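Local coordinates for protein PTS system fructose-like EIIB component 3 (Escherichia coli K12, PDB 4TN5) that probably accepts a phosphoryl group from phospho-EIIA on a cysteine and passes it to fructose-like sugar during uptake through the phosphotransferase system, at residues V5-C10 / A60-D65; H16-A21 / I37-A42. All coordinates share one frame; numbering follows the deposited sequence.

Interaction 1 of 2, residues V5-C10 / A60-D65; sequences VAVTAC and ALLITD
With Thr8 OG1 between the backbone N and the carbonyl carbon (chi1 59°), which puts CG2 anti to the carbonyl carbon, and CG1 of Ile63 likewise anti to its own, the two side chains run side by side, and Thr8 CG2 rests 3.7 Å from Ile63 CD1. Leu24 and Phe87, from helices 18-30 and 84-89, pack over this face. On the other face, Val5 CG2 lies 3.7 Å from Ala60 CB, and further along Thr64, its OG1 anti to the backbone N, sets that oxygen 3.4 Å from Ala9 CB, a packing contact; the hydroxyl is hydrogen-bonded to Ile66 O. The backbones run parallel, joined by four hydrogen bonds. Leu61 N donates to Val5 O (2.8 Å) and Leu61 O accepts from Val7 N (3.0 Å); Ile63 N then binds Val7 O, and Ile63 O takes Ala9 N. The Ile63 N to Val7 O bond is the most bent, 139° at the hydrogen. Ala60, Ala6 and Thr8 add CA-H...O contacts to the carbonyls opposite. Such neighbouring parallel strands are typical of the parallel core of the alpha/beta sheet of PTS IIB proteins, here delivering Cys10, the inferred phosphocysteine, just past the end of strand 3-9.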
loop_
_atom_site.group_PDB
_atom_site.type_symbol
_atom_site.label_atom_id
_atom_site.label_comp_id
_atom_site.label_asym_id
_atom_site.label_seq_id
_atom_site.Cartn_x
_atom_site.Cartn_y
_atom_site.Cartn_z
ATOM N N VAL A 5 3.005 -16.056 0.198
ATOM C CA VAL A 5 1.625 -16.493 0.386
ATOM C C VAL A 5 0.749 -15.794 -0.644
ATOM O O VAL A 5 1.032 -14.665 -1.044
ATOM C CB VAL A 5 1.097 -16.223 1.812
ATOM C CG1 VAL A 5 1.868 -17.053 2.830
ATOM C CG2 VAL A 5 1.172 -14.743 2.146
ATOM N N ALA A 6 -0.305 -16.465 -1.088
ATOM C CA ALA A 6 -1.117 -15.922 -2.167
ATOM C C ALA A 6 -2.603 -16.190 -2.001
ATOM O O ALA A 6 -3.010 -17.191 -1.411
ATOM C CB ALA A 6 -0.635 -16.455 -3.499
ATOM N N VAL A 7 -3.409 -15.278 -2.530
ATOM C CA VAL A 7 -4.850 -15.457 -2.573
ATOM C C VAL A 7 -5.368 -15.133 -3.967
ATOM O O VAL A 7 -5.180 -14.023 -4.467
ATOM C CB VAL A 7 -5.576 -14.567 -1.549
ATOM C CG1 VAL A 7 -7.080 -14.727 -1.693
ATOM C CG2 VAL A 7 -5.138 -14.908 -0.134
ATOM N N THR A 8 -6.003 -16.112 -4.597
ATOM C CA THR A 8 -6.636 -15.899 -5.889
ATOM C C THR A 8 -8.146 -15.886 -5.699
ATOM O O THR A 8 -8.701 -16.756 -5.028
ATOM C CB THR A 8 -6.243 -16.990 -6.900
ATOM O OG1 THR A 8 -6.630 -18.274 -6.398
ATOM C CG2 THR A 8 -4.740 -16.979 -7.129
ATOM N N ALA A 9 -8.815 -14.896 -6.279
ATOM C CA ALA A 9 -10.251 -14.757 -6.069
ATOM C C ALA A 9 -11.020 -14.387 -7.330
ATOM O O ALA A 9 -10.610 -13.516 -8.098
ATOM C CB ALA A 9 -10.529 -13.750 -4.968
ATOM N N CYS A 10 -12.148 -15.058 -7.526
ATOM C CA CYS A 10 -13.044 -14.768 -8.636
ATOM C C CYS A 10 -14.478 -15.126 -8.278
ATOM O O CYS A 10 -14.730 -16.217 -7.772
ATOM C CB CYS A 10 -12.641 -15.561 -9.875
ATOM S SG CYS A 10 -13.893 -15.480 -11.171
ATOM N N ALA A 60 3.292 -11.140 0.170
ATOM C CA ALA A 60 2.030 -11.742 -0.236
ATOM C C ALA A 60 1.670 -11.329 -1.659
ATOM O O ALA A 60 2.050 -10.253 -2.117
ATOM C CB ALA A 60 0.921 -11.350 0.729
ATOM N N LEU A 61 0.953 -12.192 -2.366
ATOM C CA LEU A 61 0.452 -11.847 -3.691
ATOM C C LEU A 61 -1.064 -11.967 -3.718
ATOM O O LEU A 61 -1.619 -13.034 -3.456
ATOM C CB LEU A 61 1.081 -12.731 -4.768
ATOM C CG LEU A 61 0.656 -12.412 -6.204
ATOM C CD1 LEU A 61 0.873 -10.941 -6.515
ATOM C CD2 LEU A 61 1.410 -13.283 -7.195
ATOM N N LEU A 62 -1.733 -10.864 -4.028
ATOM C CA LEU A 62 -3.188 -10.838 -4.032
ATOM C C LEU A 62 -3.727 -10.728 -5.449
ATOM O O LEU A 62 -3.792 -9.641 -6.024
ATOM C CB LEU A 62 -3.700 -9.688 -3.163
ATOM C CG LEU A 62 -3.128 -9.671 -1.744
ATOM C CD1 LEU A 62 -3.694 -8.512 -0.940
ATOM C CD2 LEU A 62 -3.382 -10.997 -1.039
ATOM N N ILE A 63 -4.106 -11.870 -6.009
ATOM C CA ILE A 63 -4.645 -11.929 -7.358
ATOM C C ILE A 63 -6.164 -11.958 -7.291
ATOM O O ILE A 63 -6.766 -13.023 -7.169
ATOM C CB ILE A 63 -4.154 -13.188 -8.089
ATOM C CG1 ILE A 63 -2.660 -13.401 -7.830
ATOM C CG2 ILE A 63 -4.451 -13.091 -9.575
ATOM C CD1 ILE A 63 -2.116 -14.686 -8.409
ATOM N N THR A 64 -6.788 -10.788 -7.368
ATOM C CA THR A 64 -8.229 -10.711 -7.170
ATOM C C THR A 64 -8.906 -9.558 -7.902
ATOM O O THR A 64 -8.352 -8.466 -8.032
ATOM C CB THR A 64 -8.579 -10.614 -5.672
ATOM O OG1 THR A 64 -9.998 -10.481 -5.516
ATOM C CG2 THR A 64 -7.886 -9.417 -5.034
ATOM N N ASP A 65 -10.117 -9.823 -8.380
ATOM C CA ASP A 65 -10.977 -8.784 -8.917
ATOM C C ASP A 65 -11.811 -8.252 -7.764
ATOM O O ASP A 65 -12.080 -7.055 -7.667
ATOM C CB ASP A 65 -11.914 -9.367 -9.976
ATOM C CG ASP A 65 -11.177 -10.149 -11.045
ATOM O OD1 ASP A 65 -10.064 -9.734 -11.429
ATOM O OD2 ASP A 65 -11.712 -11.183 -11.497
#

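Interaction 2 of 2, residues H16-A21 / I37-A42; sequences HTYMAA and IETQGA
Ile37 meets Ala21 where helix 18-30 lies against strand 34-41, the second strand of a beta-alpha-beta crossover that starts with strand 3-9. Its CG1 lies beside the backbone N (chi1 -50°), which leaves CG2 anti to that N and 4.0 Å from Ala21 CB, while CD1 lies 3.5 Å from Ala21 O. The first side-chain bond of Glu38, next in the strand, leads away from the helix; its OE2 takes a nearly straight hydrogen bond of 2.6 Å from Gln40 NE2, and its OE1 is salt-bridged to Arg73. Thr39 turns back toward the helix and is the hub of the contact. The Thr17 side chain crosses it obliquely, CG2 3.6 Å from Thr39 OG1, and the Tyr18 ring stands at about a right angle to it, presenting an edge whose CE1 makes the tightest approach, 3.3 Å from Thr39 CG2. Replacing Tyr18 by an alanine would probably open a gap beside Thr39 and leave its methyl without the ring edge it packs on. Thr17 also touches Cys10, the inferred phosphocysteine site. The first side-chain bond of Gln40 again leads away, but its carbonyl O comes within 3.9 Å of Thr17 OG1, too long for a hydrogen bond.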
loop_
_atom_site.group_PDB
_atom_site.type_symbol
_atom_site.label_atom_id
_atom_site.label_comp_id
_atom_site.label_asym_id
_atom_site.label_seq_id
_atom_site.Cartn_x
_atom_site.Cartn_y
_atom_site.Cartn_z
ATOM N N HIS A 16 -11.812 -19.566 -13.081
ATOM C CA HIS A 16 -10.884 -18.455 -13.255
ATOM C C HIS A 16 -9.916 -18.356 -12.081
ATOM O O HIS A 16 -8.913 -17.644 -12.149
ATOM C CB HIS A 16 -11.647 -17.141 -13.421
ATOM C CG HIS A 16 -12.531 -17.103 -14.629
ATOM N ND1 HIS A 16 -13.831 -16.648 -14.585
ATOM C CD2 HIS A 16 -12.302 -17.465 -15.913
ATOM C CE1 HIS A 16 -14.365 -16.730 -15.790
ATOM N NE2 HIS A 16 -13.458 -17.223 -16.614
ATOM N N THR A 17 -10.222 -19.072 -11.005
ATOM C CA THR A 17 -9.379 -19.064 -9.811
ATOM C C THR A 17 -8.239 -20.088 -9.837
ATOM O O THR A 17 -7.101 -19.757 -9.500
ATOM C CB THR A 17 -10.215 -19.220 -8.515
ATOM O OG1 THR A 17 -10.832 -17.968 -8.190
ATOM C CG2 THR A 17 -9.340 -19.653 -7.351
ATOM N N TYR A 18 -8.532 -21.321 -10.242
ATOM C CA TYR A 18 -7.532 -22.383 -10.139
ATOM C C TYR A 18 -6.397 -22.315 -11.150
ATOM O O TYR A 18 -5.288 -22.757 -10.859
ATOM C CB TYR A 18 -8.167 -23.769 -10.158
ATOM C CG TYR A 18 -9.042 -24.030 -8.966
ATOM C CD1 TYR A 18 -8.817 -23.374 -7.762
ATOM C CD2 TYR A 18 -10.064 -24.966 -9.026
ATOM C CE1 TYR A 18 -9.603 -23.615 -6.671
ATOM C CE2 TYR A 18 -10.857 -25.218 -7.935
ATOM C CZ TYR A 18 -10.619 -24.542 -6.757
ATOM O OH TYR A 18 -11.401 -24.781 -5.656
HETATM N N MSE A 19 -6.665 -21.778 -12.334
HETATM C CA MSE A 19 -5.603 -21.615 -13.318
HETATM C C MSE A 19 -4.661 -20.499 -12.877
HETATM O O MSE A 19 -3.471 -20.516 -13.195
HETATM C CB MSE A 19 -6.167 -21.341 -14.714
HETATM C CG MSE A 19 -7.005 -22.467 -15.286
HETATM SE SE MSE A 19 -5.971 -24.091 -15.575
HETATM C CE MSE A 19 -7.388 -25.224 -16.287
ATOM N N ALA A 20 -5.199 -19.536 -12.135
ATOM C CA ALA A 20 -4.385 -18.473 -11.563
ATOM C C ALA A 20 -3.452 -19.063 -10.515
ATOM O O ALA A 20 -2.257 -18.767 -10.494
ATOM C CB ALA A 20 -5.267 -17.397 -10.950
ATOM N N ALA A 21 -4.010 -19.905 -9.651
ATOM C CA ALA A 21 -3.229 -20.603 -8.639
ATOM C C ALA A 21 -2.250 -21.556 -9.312
ATOM O O ALA A 21 -1.113 -21.711 -8.866
ATOM C CB ALA A 21 -4.147 -21.366 -7.699
ATOM N N ILE A 37 -1.051 -21.120 -1.315
ATOM C CA ILE A 37 -2.067 -20.349 -2.022
ATOM C C ILE A 37 -3.473 -20.582 -1.479
ATOM O O ILE A 37 -3.974 -21.707 -1.484
ATOM C CB ILE A 37 -2.058 -20.660 -3.530
ATOM C CG1 ILE A 37 -0.639 -20.547 -4.089
ATOM C CG2 ILE A 37 -3.007 -19.732 -4.273
ATOM C CD1 ILE A 37 -0.533 -20.892 -5.558
ATOM N N GLU A 38 -4.102 -19.509 -1.014
ATOM C CA GLU A 38 -5.486 -19.566 -0.566
ATOM C C GLU A 38 -6.420 -19.319 -1.741
ATOM O O GLU A 38 -6.188 -18.424 -2.554
ATOM C CB GLU A 38 -5.743 -18.533 0.533
ATOM C CG GLU A 38 -7.198 -18.426 0.967
ATOM C CD GLU A 38 -7.393 -17.469 2.127
ATOM O OE1 GLU A 38 -6.576 -17.505 3.072
ATOM O OE2 GLU A 38 -8.360 -16.678 2.094
ATOM N N THR A 39 -7.472 -20.122 -1.832
ATOM C CA THR A 39 -8.455 -19.972 -2.894
ATOM C C THR A 39 -9.793 -19.501 -2.340
ATOM O O THR A 39 -10.315 -20.072 -1.386
ATOM C CB THR A 39 -8.651 -21.290 -3.666
ATOM O OG1 THR A 39 -7.685 -21.376 -4.722
ATOM C CG2 THR A 39 -10.049 -21.361 -4.259
ATOM N N GLN A 40 -10.338 -18.446 -2.938
ATOM C CA GLN A 40 -11.664 -17.966 -2.578
ATOM C C GLN A 40 -12.557 -17.949 -3.812
ATOM O O GLN A 40 -12.366 -17.136 -4.715
ATOM C CB GLN A 40 -11.583 -16.573 -1.951
ATOM C CG GLN A 40 -10.778 -16.522 -0.660
ATOM C CD GLN A 40 -10.772 -15.144 -0.025
ATOM O OE1 GLN A 40 -11.524 -14.257 -0.428
ATOM N NE2 GLN A 40 -9.919 -14.959 0.978
ATOM N N GLY A 41 -13.527 -18.856 -3.849
ATOM C CA GLY A 41 -14.416 -18.969 -4.991
ATOM C C GLY A 41 -15.840 -19.306 -4.600
ATOM O O GLY A 41 -16.208 -19.228 -3.428
ATOM N N ALA A 42 -16.641 -19.691 -5.590
ATOM C CA ALA A 42 -18.047 -20.018 -5.369
ATOM C C ALA A 42 -18.215 -21.231 -4.455
ATOM O O ALA A 42 -19.271 -21.420 -3.851
ATOM C CB ALA A 42 -18.752 -20.249 -6.697
#

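Overall arrangement
From the N terminus, strand 3-9 leads through Cys10 and the following loop into helix 18-30, and the chain then returns as strand 34-41. Interaction 2 closes this short excursion by seating the start of the helix on the returning strand. The chain continues through strand 44-46 and helix 51-56 before interaction 1 closes the longer loop, placing strand 59-64 beside strand 3-9. Interaction 2 is therefore nested inside interaction 1. Strand 3-9 stands between 34-41 and 59-64 in the sheet, and probable backbone hydrogen bonds from Ala6 and Thr8 to Glu38 join the two contacts directly. The C-terminal end of strand 3-9 in interaction 1 and Thr17 of interaction 2 meet near the inferred active-site Cys10.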